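Local coordinates for sniffer CG10964-PA (Drosophila melanogaster, PDB 1SNY), which probably catalyses the NADPH-dependent reduction of carbonyl compounds, as a carbonyl reductase of the short-chain dehydrogenase/reductase family with a Rossmann fold that holds NADP, at residues E78-L81 with R82-D85; R123-E126 with L127-L131; A152-A155 with N156-Q159; P232-V235 with P236-T239. All coordinates share one frame; numbering follows the deposited sequence.

Contact 1. Residues E78-L81 with R82-D85. With NAP (NADP nicotinamide-adenine-dinucleotide phosphate), chain B.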
loop_
_atom_site.group_PDB
_atom_site.type_symbol
_atom_site.label_atom_id
_atom_site.label_comp_id
_atom_site.label_asym_id
_atom_site.label_seq_id
_atom_site.Cartn_x
_atom_site.Cartn_y
_atom_site.Cartn_z
ATOM N N GLU A 78 26.656 -3.605 -8.542
ATOM C CA GLU A 78 26.465 -4.031 -7.159
ATOM C C GLU A 78 25.902 -2.905 -6.306
ATOM O O GLU A 78 26.447 -1.800 -6.269
ATOM C CB GLU A 78 27.781 -4.540 -6.568
ATOM C CG GLU A 78 27.627 -5.132 -5.172
ATOM C CD GLU A 78 28.891 -5.807 -4.676
ATOM O OE1 GLU A 78 29.193 -6.931 -5.141
ATOM O OE2 GLU A 78 29.584 -5.208 -3.827
ATOM N N ILE A 79 24.807 -3.197 -5.609
ATOM C CA ILE A 79 24.153 -2.198 -4.781
ATOM C C ILE A 79 23.052 -2.810 -3.929
ATOM O O ILE A 79 22.454 -3.820 -4.307
ATOM C CB ILE A 79 23.516 -1.099 -5.676
ATOM C CG1 ILE A 79 22.656 -0.149 -4.840
ATOM C CG2 ILE A 79 22.661 -1.752 -6.759
ATOM C CD1 ILE A 79 22.046 0.983 -5.641
ATOM N N ASP A 80 22.805 -2.212 -2.768
ATOM C CA ASP A 80 21.715 -2.666 -1.911
ATOM C C ASP A 80 20.688 -1.551 -2.081
ATOM O O ASP A 80 20.879 -0.431 -1.601
ATOM C CB ASP A 80 22.145 -2.787 -0.444
ATOM C CG ASP A 80 21.027 -3.316 0.445
ATOM O OD1 ASP A 80 21.293 -4.178 1.311
ATOM O OD2 ASP A 80 19.874 -2.860 0.278
ATOM N N LEU A 81 19.612 -1.863 -2.791
ATOM C CA LEU A 81 18.567 -0.890 -3.087
ATOM C C LEU A 81 18.064 -0.042 -1.917
ATOM O O LEU A 81 17.426 0.988 -2.130
ATOM C CB LEU A 81 17.408 -1.606 -3.789
ATOM C CG LEU A 81 17.847 -2.217 -5.131
ATOM C CD1 LEU A 81 16.687 -2.936 -5.796
ATOM C CD2 LEU A 81 18.368 -1.116 -6.043
ATOM N N ARG A 82 18.357 -0.460 -0.690
ATOM C CA ARG A 82 17.932 0.295 0.487
ATOM C C ARG A 82 18.778 1.556 0.677
ATOM O O ARG A 82 18.410 2.457 1.432
ATOM C CB ARG A 82 18.016 -0.584 1.741
ATOM C CG ARG A 82 16.993 -1.710 1.773
ATOM C CD ARG A 82 17.177 -2.613 2.983
ATOM N NE ARG A 82 18.461 -3.308 2.952
ATOM C CZ ARG A 82 18.808 -4.286 3.784
ATOM N NH1 ARG A 82 17.963 -4.695 4.720
ATOM N NH2 ARG A 82 20.000 -4.860 3.675
ATOM N N ASN A 83 19.908 1.625 -0.019
ATOM C CA ASN A 83 20.795 2.781 0.088
ATOM C C ASN A 83 20.452 3.825 -0.970
ATOM O O ASN A 83 21.111 3.920 -2.010
ATOM C CB ASN A 83 22.247 2.328 -0.061
ATOM C CG ASN A 83 22.616 1.242 0.930
ATOM O OD1 ASN A 83 22.534 1.440 2.145
ATOM N ND2 ASN A 83 23.016 0.082 0.418
ATOM N N PHE A 84 19.421 4.615 -0.685
ATOM C CA PHE A 84 18.941 5.644 -1.599
ATOM C C PHE A 84 19.982 6.639 -2.099
ATOM O O PHE A 84 19.817 7.225 -3.171
ATOM C CB PHE A 84 17.780 6.401 -0.950
ATOM C CG PHE A 84 16.625 5.520 -0.581
ATOM C CD1 PHE A 84 16.169 5.459 0.735
ATOM C CD2 PHE A 84 16.006 4.727 -1.547
ATOM C CE1 PHE A 84 15.112 4.616 1.084
ATOM C CE2 PHE A 84 14.947 3.881 -1.208
ATOM C CZ PHE A 84 14.501 3.824 0.107
ATOM N N ASP A 85 21.052 6.838 -1.334
ATOM C CA ASP A 85 22.086 7.779 -1.747
ATOM C C ASP A 85 22.984 7.180 -2.814
ATOM O O ASP A 85 23.702 7.898 -3.510
ATOM C CB ASP A 85 22.930 8.210 -0.545
ATOM C CG ASP A 85 22.105 8.877 0.529
ATOM O OD1 ASP A 85 21.326 9.793 0.195
ATOM O OD2 ASP A 85 22.236 8.487 1.709
HETATM P PA NAP B . 13.543 -14.444 -4.391
HETATM O O1A NAP B . 13.534 -14.325 -2.987
HETATM O O2A NAP B . 13.999 -15.660 -5.169
HETATM O O5B NAP B . 14.373 -13.233 -5.026
HETATM C C5B NAP B . 14.219 -11.897 -4.480
HETATM C C4B NAP B . 15.366 -11.136 -5.217
HETATM O O4B NAP B . 15.300 -9.713 -4.741
HETATM C C3B NAP B . 16.813 -11.579 -4.833
HETATM O O3B NAP B . 17.616 -11.441 -6.016
HETATM C C2B NAP B . 17.176 -10.619 -3.720
HETATM O O2B NAP B . 18.560 -10.456 -3.445
HETATM C C1B NAP B . 16.533 -9.299 -4.203
HETATM N N9A NAP B . 16.422 -8.386 -3.076
HETATM C C8A NAP B . 15.699 -8.440 -1.902
HETATM N N7A NAP B . 15.882 -7.394 -1.105
HETATM C C5A NAP B . 16.784 -6.612 -1.810
HETATM C C6A NAP B . 17.366 -5.376 -1.477
HETATM N N6A NAP B . 17.164 -4.652 -0.346
HETATM N N1A NAP B . 18.257 -4.818 -2.412
HETATM C C2A NAP B . 18.549 -5.474 -3.620
HETATM N N3A NAP B . 17.992 -6.696 -3.970
HETATM C C4A NAP B . 17.116 -7.223 -3.033
HETATM O O3 NAP B . 12.089 -14.156 -4.935
HETATM P PN NAP B . 11.448 -14.176 -6.375
HETATM O O1N NAP B . 10.398 -15.205 -6.454
HETATM O O2N NAP B . 12.577 -14.297 -7.336
HETATM O O5D NAP B . 10.735 -12.763 -6.436
HETATM C C5D NAP B . 10.917 -11.896 -7.608
HETATM C C4D NAP B . 9.809 -10.859 -7.603
HETATM O O4D NAP B . 8.556 -11.482 -7.986
HETATM C C3D NAP B . 9.518 -10.177 -6.227
HETATM O O3D NAP B . 9.263 -8.762 -6.400
HETATM C C2D NAP B . 8.316 -10.958 -5.717
HETATM O O2D NAP B . 7.566 -10.265 -4.743
HETATM C C1D NAP B . 7.548 -11.200 -6.960
HETATM N N1N NAP B . 6.671 -12.391 -6.998
HETATM C C2N NAP B . 7.112 -13.747 -6.868
HETATM C C3N NAP B . 6.135 -14.754 -6.930
HETATM C C7N NAP B . 6.552 -16.225 -6.798
HETATM O O7N NAP B . 5.657 -17.048 -6.862
HETATM N N7N NAP B . 7.802 -16.563 -6.627
HETATM C C4N NAP B . 4.715 -14.435 -7.122
HETATM C C5N NAP B . 4.342 -13.075 -7.245
HETATM C C6N NAP B . 5.308 -12.037 -7.185
HETATM P P2B NAP B . 19.369 -11.359 -2.338
HETATM O O1X NAP B . 19.675 -12.689 -3.033
HETATM O O2X NAP B . 20.575 -10.510 -2.106
HETATM O O3X NAP B . 18.447 -11.548 -1.142
#
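Arg82 grips the carboxylate of Asp80 side-on with two nitrogens: Arg82 NH2 donates to Asp80 OD1 at 2.8 Å, and Arg82 NE to Asp80 OD2 at 3.1 Å. Both meet the syn sides of the oxygens, and the two flat groups are nearly coplanar (12° apart), a forked salt bridge. On its anti side Asp80 OD2 also takes the backbone N-H of Arg82, with Arg82 N 3.0 Å away. The adenine amino nitrogen N6A of NADP adds a weak bond to Asp80 OD2 at 3.3 Å. Leu81 N makes a second weak bond, 3.3 Å to adenine N1A, while Leu81 CG packs 3.7 Å from adenine C2A. A bend at chi3 (-64°) turns the guanidinium back onto the carboxylate; nearer the backbone, Arg82 CG passes close to the adenine amino group. Behind this shell a type I turn from Asp80 to Asn83 brings Arg82 back beside Asp80, closed by Asn83 N to Asp80 O at 2.8 Å and almost straight (170°). Tyr87 OH binds Leu81 O, Leu81 rests on Val137 of helix 124-155, and Phe84 packs on Ser124 of the second subunit. Replacing Asp80 by an alanine removes both carboxylate oxygens, which would probably leave the Arg82 guanidinium free to swing and the adenine amino group without this acceptor. The loop after strand 74-78 thus meets the adenine edge through two weak bonds, consistent with the adenine-binding aspartate of related SDR enzymes, and Arg82 fixes the rotation of that carboxylate.

Contact 2. Residues R123-E126 with L127-L131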
loop_
_atom_site.group_PDB
_atom_site.type_symbol
_atom_site.label_atom_id
_atom_site.label_comp_id
_atom_site.label_asym_id
_atom_site.label_seq_id
_atom_site.Cartn_x
_atom_site.Cartn_y
_atom_site.Cartn_z
ATOM N N ARG A 123 4.618 -7.958 13.401
ATOM C CA ARG A 123 5.534 -6.997 14.010
ATOM C C ARG A 123 5.639 -5.733 13.165
ATOM O O ARG A 123 5.737 -5.804 11.945
ATOM C CB ARG A 123 6.937 -7.589 14.150
ATOM C CG ARG A 123 7.054 -8.832 15.002
ATOM C CD ARG A 123 8.528 -9.097 15.250
ATOM N NE ARG A 123 9.296 -8.959 14.013
ATOM C CZ ARG A 123 10.572 -8.590 13.958
ATOM N NH1 ARG A 123 11.235 -8.319 15.075
ATOM N NH2 ARG A 123 11.183 -8.483 12.784
ATOM N N SER A 124 5.658 -4.579 13.822
ATOM C CA SER A 124 5.759 -3.304 13.128
ATOM C C SER A 124 7.001 -3.198 12.237
ATOM O O SER A 124 6.962 -2.569 11.177
ATOM C CB SER A 124 5.780 -2.167 14.140
ATOM O OG SER A 124 6.923 -2.283 14.978
ATOM N N GLN A 125 8.107 -3.804 12.659
ATOM C CA GLN A 125 9.324 -3.714 11.867
ATOM C C GLN A 125 9.212 -4.509 10.577
ATOM O O GLN A 125 9.719 -4.095 9.533
ATOM C CB GLN A 125 10.529 -4.203 12.674
ATOM C CG GLN A 125 11.845 -3.796 12.058
ATOM C CD GLN A 125 11.924 -2.297 11.849
ATOM O OE1 GLN A 125 11.802 -1.516 12.800
ATOM N NE2 GLN A 125 12.118 -1.882 10.601
ATOM N N GLU A 126 8.537 -5.647 10.655
ATOM C CA GLU A 126 8.348 -6.504 9.497
ATOM C C GLU A 126 7.498 -5.757 8.466
ATOM O O GLU A 126 7.711 -5.880 7.266
ATOM C CB GLU A 126 7.653 -7.795 9.926
ATOM C CG GLU A 126 8.055 -9.023 9.134
ATOM C CD GLU A 126 7.446 -10.301 9.696
ATOM O OE1 GLU A 126 7.741 -11.393 9.165
ATOM O OE2 GLU A 126 6.663 -10.214 10.667
ATOM N N LEU A 127 6.534 -4.978 8.941
ATOM C CA LEU A 127 5.680 -4.214 8.037
ATOM C C LEU A 127 6.477 -3.102 7.353
ATOM O O LEU A 127 6.474 -2.989 6.128
ATOM C CB LEU A 127 4.500 -3.613 8.804
ATOM C CG LEU A 127 3.518 -4.592 9.447
ATOM C CD1 LEU A 127 2.523 -3.807 10.273
ATOM C CD2 LEU A 127 2.802 -5.422 8.368
ATOM N N LEU A 128 7.173 -2.292 8.146
ATOM C CA LEU A 128 7.967 -1.195 7.608
ATOM C C LEU A 128 9.056 -1.679 6.651
ATOM O O LEU A 128 9.250 -1.100 5.587
ATOM C CB LEU A 128 8.615 -0.385 8.741
ATOM C CG LEU A 128 7.839 0.724 9.456
ATOM C CD1 LEU A 128 7.333 1.728 8.435
ATOM C CD2 LEU A 128 6.690 0.137 10.245
ATOM N N ASP A 129 9.771 -2.739 7.024
ATOM C CA ASP A 129 10.833 -3.258 6.162
ATOM C C ASP A 129 10.312 -3.765 4.816
ATOM O O ASP A 129 10.941 -3.545 3.766
ATOM C CB ASP A 129 11.594 -4.388 6.863
ATOM C CG ASP A 129 12.468 -3.889 8.000
ATOM O OD1 ASP A 129 12.611 -2.656 8.153
ATOM O OD2 ASP A 129 13.012 -4.737 8.736
ATOM N N THR A 130 9.169 -4.446 4.846
ATOM C CA THR A 130 8.598 -4.981 3.615
ATOM C C THR A 130 8.119 -3.816 2.755
ATOM O O THR A 130 8.321 -3.801 1.545
ATOM C CB THR A 130 7.436 -5.942 3.908
ATOM O OG1 THR A 130 7.932 -7.061 4.652
ATOM C CG2 THR A 130 6.816 -6.453 2.607
ATOM N N LEU A 131 7.491 -2.837 3.390
ATOM C CA LEU A 131 7.025 -1.670 2.661
ATOM C C LEU A 131 8.200 -0.890 2.057
ATOM O O LEU A 131 8.096 -0.345 0.961
ATOM C CB LEU A 131 6.195 -0.783 3.589
ATOM C CG LEU A 131 4.789 -1.324 3.880
ATOM C CD1 LEU A 131 4.203 -0.631 5.099
ATOM C CD2 LEU A 131 3.890 -1.114 2.656
#
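Leu127 N to Arg123 O (3.2 Å) and Asp129 N to Gln125 O (2.9 Å) are the i to i+4 bonds of the first turns of helix 124-155, with Arg123 at the N-cap position. One turn apart on the helix surface, Gln125 NE2 donates to Asp129 OD1 at 2.6 Å, a short bond that is noticeably bent (141°). The acceptor lies in the plane of the amide, yet the amide meets the carboxylate from above its plane, the two groups being turned 46° apart. The bend at chi2 (55°) turns the amide toward Asp129, and Gln125 CG lies 3.6 Å from Asp129 OD2. Next round the helix, Glu126 O accepts twice from one residue: Thr130 N stands above the carbonyl plane at 3.2 Å, whereas Thr130 OG1 approaches almost end-on to the carbonyl at 2.9 Å. The threonine hydroxyl is thereby spent on its own helix, and its flank rests on Ala188 and Ser192 of helix 187-207, near Tyr189. Leu127 CG lies 3.6 Å from Arg123 O. If Asp129 gave way to an alanine, the amide of Gln125 would probably lose its acceptor and be set free to turn. Gln125, Asp129 and Thr130 thus bond along their own helix, while Leu127 and Leu131 pack on both helix 187-207 and Val136 of the second subunit, which Leu128 also meets; the acids Glu126 and Asp129, close to the start of the helix, are likely to sit favourably in the field of its positive end.

Contact 3. Residues A152-A155 with N156-Q159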
loop_
_atom_site.group_PDB
_atom_site.type_symbol
_atom_site.label_atom_id
_atom_site.label_comp_id
_atom_site.label_asym_id
_atom_site.label_seq_id
_atom_site.Cartn_x
_atom_site.Cartn_y
_atom_site.Cartn_z
ATOM N N ALA A 152 15.269 7.709 -23.645
ATOM C CA ALA A 152 14.976 6.544 -24.469
ATOM C C ALA A 152 13.630 6.728 -25.148
ATOM O O ALA A 152 13.470 6.382 -26.317
ATOM C CB ALA A 152 14.964 5.281 -23.619
ATOM N N ALA A 153 12.668 7.280 -24.413
ATOM C CA ALA A 153 11.331 7.510 -24.958
ATOM C C ALA A 153 11.390 8.509 -26.103
ATOM O O ALA A 153 10.683 8.365 -27.100
ATOM C CB ALA A 153 10.398 8.024 -23.868
ATOM N N LYS A 154 12.236 9.524 -25.954
ATOM C CA LYS A 154 12.390 10.546 -26.984
ATOM C C LYS A 154 13.139 9.977 -28.187
ATOM O O LYS A 154 12.748 10.194 -29.337
ATOM C CB LYS A 154 13.153 11.749 -26.416
ATOM C CG LYS A 154 13.448 12.855 -27.427
ATOM C CD LYS A 154 12.175 13.450 -28.010
ATOM C CE LYS A 154 12.487 14.587 -28.981
ATOM N NZ LYS A 154 11.249 15.158 -29.591
ATOM N N ALA A 155 14.208 9.236 -27.916
ATOM C CA ALA A 155 15.014 8.643 -28.976
ATOM C C ALA A 155 14.192 7.708 -29.846
ATOM O O ALA A 155 14.530 7.472 -31.001
ATOM C CB ALA A 155 16.195 7.890 -28.371
ATOM N N ASN A 156 13.105 7.186 -29.288
ATOM C CA ASN A 156 12.240 6.258 -30.008
ATOM C C ASN A 156 10.818 6.796 -30.111
ATOM O O ASN A 156 9.860 6.025 -30.185
ATOM C CB ASN A 156 12.227 4.910 -29.285
ATOM C CG ASN A 156 13.601 4.270 -29.227
ATOM O OD1 ASN A 156 14.112 3.785 -30.235
ATOM N ND2 ASN A 156 14.209 4.273 -28.048
ATOM N N GLU A 157 10.685 8.117 -30.142
ATOM C CA GLU A 157 9.371 8.748 -30.199
ATOM C C GLU A 157 8.523 8.406 -31.423
ATOM O O GLU A 157 7.311 8.619 -31.419
ATOM C CB GLU A 157 9.516 10.267 -30.077
ATOM C CG GLU A 157 10.192 10.947 -31.248
ATOM C CD GLU A 157 10.457 12.413 -30.973
ATOM O OE1 GLU A 157 9.547 13.092 -30.455
ATOM O OE2 GLU A 157 11.570 12.889 -31.277
ATOM N N SER A 158 9.147 7.869 -32.464
ATOM C CA SER A 158 8.408 7.513 -33.670
ATOM C C SER A 158 7.756 6.142 -33.529
ATOM O O SER A 158 7.014 5.706 -34.410
ATOM C CB SER A 158 9.341 7.516 -34.882
ATOM O OG SER A 158 10.353 6.537 -34.739
ATOM N N GLN A 159 8.031 5.467 -32.418
ATOM C CA GLN A 159 7.473 4.141 -32.170
ATOM C C GLN A 159 6.318 4.188 -31.177
ATOM O O GLN A 159 6.171 5.150 -30.422
ATOM C CB GLN A 159 8.561 3.208 -31.635
ATOM C CG GLN A 159 9.708 2.991 -32.607
ATOM C CD GLN A 159 9.236 2.432 -33.940
ATOM O OE1 GLN A 159 8.666 1.342 -34.003
ATOM N NE2 GLN A 159 9.467 3.182 -35.011
#
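Charge pairs Lys154 with Glu157: Lys154 NZ lies 2.8 Å from Glu157 OE1 and equally 2.8 Å from Glu157 OE2, a salt bridge whose two hydrogen bonds are both weak. The side chains run side by side and point the same way, so the ammonium faces both oxygens of the carboxylate. The lysine bends at chi2 (61°) to come alongside, and the glutamate leaves the backbone with CG in the crowded position between N and carbonyl carbon (chi1 68°). Hydrogen bonds to main-chain oxygens form the second group. Asn156 ND2 reaches back to Ala152 O at 2.8 Å, tilted from the carbonyl plane, and Asn156 N shares that oxygen through a weak bond of 3.1 Å. Glu157 N donates to Lys154 O at 3.0 Å, coming from above the carbonyl plane, as the chain leaves the helix. Glu157 is itself part of a type I turn from Asn156 to Gln159, closed by Gln159 N to Asn156 O at 2.9 Å. Arg165 NE donates to Ala153 O, and Ala152 and Asn156 both rest on Asn104, which ties the helix end to neighbouring loops. At the end of helix 124-155, where carbonyls run out of amide partners, these donors serve the carbonyls of Ala152, Ala153 and Lys154, and the Lys154 ammonium probably offsets the Glu157 carboxylate, an acid otherwise poorly placed at the negative end of a helix.

Contact 4. Residues P232-V235 with P236-T239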
loop_
_atom_site.group_PDB
_atom_site.type_symbol
_atom_site.label_atom_id
_atom_site.label_comp_id
_atom_site.label_asym_id
_atom_site.label_seq_id
_atom_site.Cartn_x
_atom_site.Cartn_y
_atom_site.Cartn_z
ATOM N N PRO A 232 2.983 -24.037 -9.222
ATOM C CA PRO A 232 2.715 -24.778 -10.458
ATOM C C PRO A 232 3.648 -24.441 -11.618
ATOM O O PRO A 232 3.808 -25.235 -12.544
ATOM C CB PRO A 232 1.266 -24.413 -10.764
ATOM C CG PRO A 232 1.197 -22.995 -10.307
ATOM C CD PRO A 232 1.917 -23.047 -8.970
ATOM N N LEU A 233 4.262 -23.265 -11.566
ATOM C CA LEU A 233 5.158 -22.833 -12.631
ATOM C C LEU A 233 6.629 -22.893 -12.225
ATOM O O LEU A 233 6.971 -22.713 -11.057
ATOM C CB LEU A 233 4.816 -21.402 -13.051
ATOM C CG LEU A 233 3.410 -21.116 -13.589
ATOM C CD1 LEU A 233 3.238 -19.613 -13.779
ATOM C CD2 LEU A 233 3.193 -21.849 -14.907
ATOM N N ASP A 234 7.493 -23.157 -13.201
ATOM C CA ASP A 234 8.926 -23.195 -12.951
ATOM C C ASP A 234 9.466 -21.844 -13.418
ATOM O O ASP A 234 8.725 -21.047 -13.992
ATOM C CB ASP A 234 9.588 -24.343 -13.724
ATOM C CG ASP A 234 9.417 -24.216 -15.224
ATOM O OD1 ASP A 234 9.799 -23.170 -15.783
ATOM O OD2 ASP A 234 8.904 -25.172 -15.844
ATOM N N VAL A 235 10.745 -21.581 -13.177
ATOM C CA VAL A 235 11.331 -20.303 -13.569
ATOM C C VAL A 235 11.325 -20.009 -15.075
ATOM O O VAL A 235 10.841 -18.958 -15.503
ATOM C CB VAL A 235 12.777 -20.175 -13.038
ATOM C CG1 VAL A 235 13.349 -18.820 -13.411
ATOM C CG2 VAL A 235 12.790 -20.360 -11.529
ATOM N N PRO A 236 11.865 -20.925 -15.900
ATOM C CA PRO A 236 11.897 -20.707 -17.354
ATOM C C PRO A 236 10.515 -20.512 -17.981
ATOM O O PRO A 236 10.342 -19.688 -18.881
ATOM C CB PRO A 236 12.587 -21.965 -17.875
ATOM C CG PRO A 236 13.495 -22.335 -16.751
ATOM C CD PRO A 236 12.593 -22.154 -15.550
ATOM N N THR A 237 9.537 -21.275 -17.503
ATOM C CA THR A 237 8.180 -21.184 -18.026
ATOM C C THR A 237 7.593 -19.804 -17.761
ATOM O O THR A 237 7.016 -19.176 -18.655
ATOM C CB THR A 237 7.262 -22.242 -17.381
ATOM O OG1 THR A 237 7.790 -23.551 -17.631
ATOM C CG2 THR A 237 5.855 -22.150 -17.958
ATOM N N SER A 238 7.737 -19.336 -16.526
ATOM C CA SER A 238 7.214 -18.032 -16.149
ATOM C C SER A 238 7.965 -16.910 -16.849
ATOM O O SER A 238 7.373 -16.131 -17.595
ATOM C CB SER A 238 7.306 -17.836 -14.631
ATOM O OG SER A 238 6.871 -16.538 -14.266
ATOM N N THR A 239 9.270 -16.833 -16.610
ATOM C CA THR A 239 10.090 -15.787 -17.211
ATOM C C THR A 239 10.032 -15.791 -18.736
ATOM O O THR A 239 10.099 -14.733 -19.364
ATOM C CB THR A 239 11.566 -15.899 -16.758
ATOM O OG1 THR A 239 12.088 -17.180 -17.122
ATOM C CG2 THR A 239 11.670 -15.722 -15.247
#
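Val235 O is gripped by two donors of one residue, Thr239 OG1 at 2.7 Å and Thr239 N at 2.9 Å. The amide comes in nearly along the C=O axis, while the hydroxyl sits well above the carbonyl plane. The methyl of the same threonine completes the pairing, with Thr239 CG2 4.0 Å from Val235 CG1. One residue earlier in the chain, Asp234 OD1 accepts from Thr237 N at 2.6 Å, a fairly straight bond (166°) that arrives close to the C-O direction of the carboxylate. Chi1 of 61° swings this carboxylate round toward the helix. Thr237 OG1 lies across the same group, 2.7 Å from Asp234 OD2 and almost as near Asp234 OD1; its one proton could serve either oxygen. This is an N-cap: Asp234 precedes helix 235-248, its side chain accepts an amide of the first turn, and its own carbonyl begins the ladder, with Ser238 N 3.2 Å from Asp234 O. Pro236 suits that first turn, where its nitrogen, lacking a hydrogen, leaves no carbonyl wanting; its ring CD necessarily lies against Val235 CB. Leu233 bonds through its backbone to Trp221 and Lys223, and Ser238 OG binds Pro219 O. Thr239 packs on Leu37 and Ala40 of helix 32-42, and Ser238 touches Val222, a residue that binds NADP.

In the fold
Along the chain the contacts follow in series, 1 to 4, round the seven-stranded parallel sheet of the Rossmann fold. Contact 1 follows strand 74-78, an outermost strand of the sheet, and lies against the adenine of NADP. Contacts 2 and 3 mark the two ends of helix 124-155, their centres about 39 Å apart on opposite sides of the chain's centre. Contacts 1 and 2 come within about 6 Å at their nearest atoms without touching, and both meet the second subunit. Contact 4 starts helix 235-248, its centre about 28 Å from that of contact 1. Contact 1 touches the cofactor directly, contact 4 lies next to NADP-binding Val222 and Thr224, and contact 3 is remote from the site.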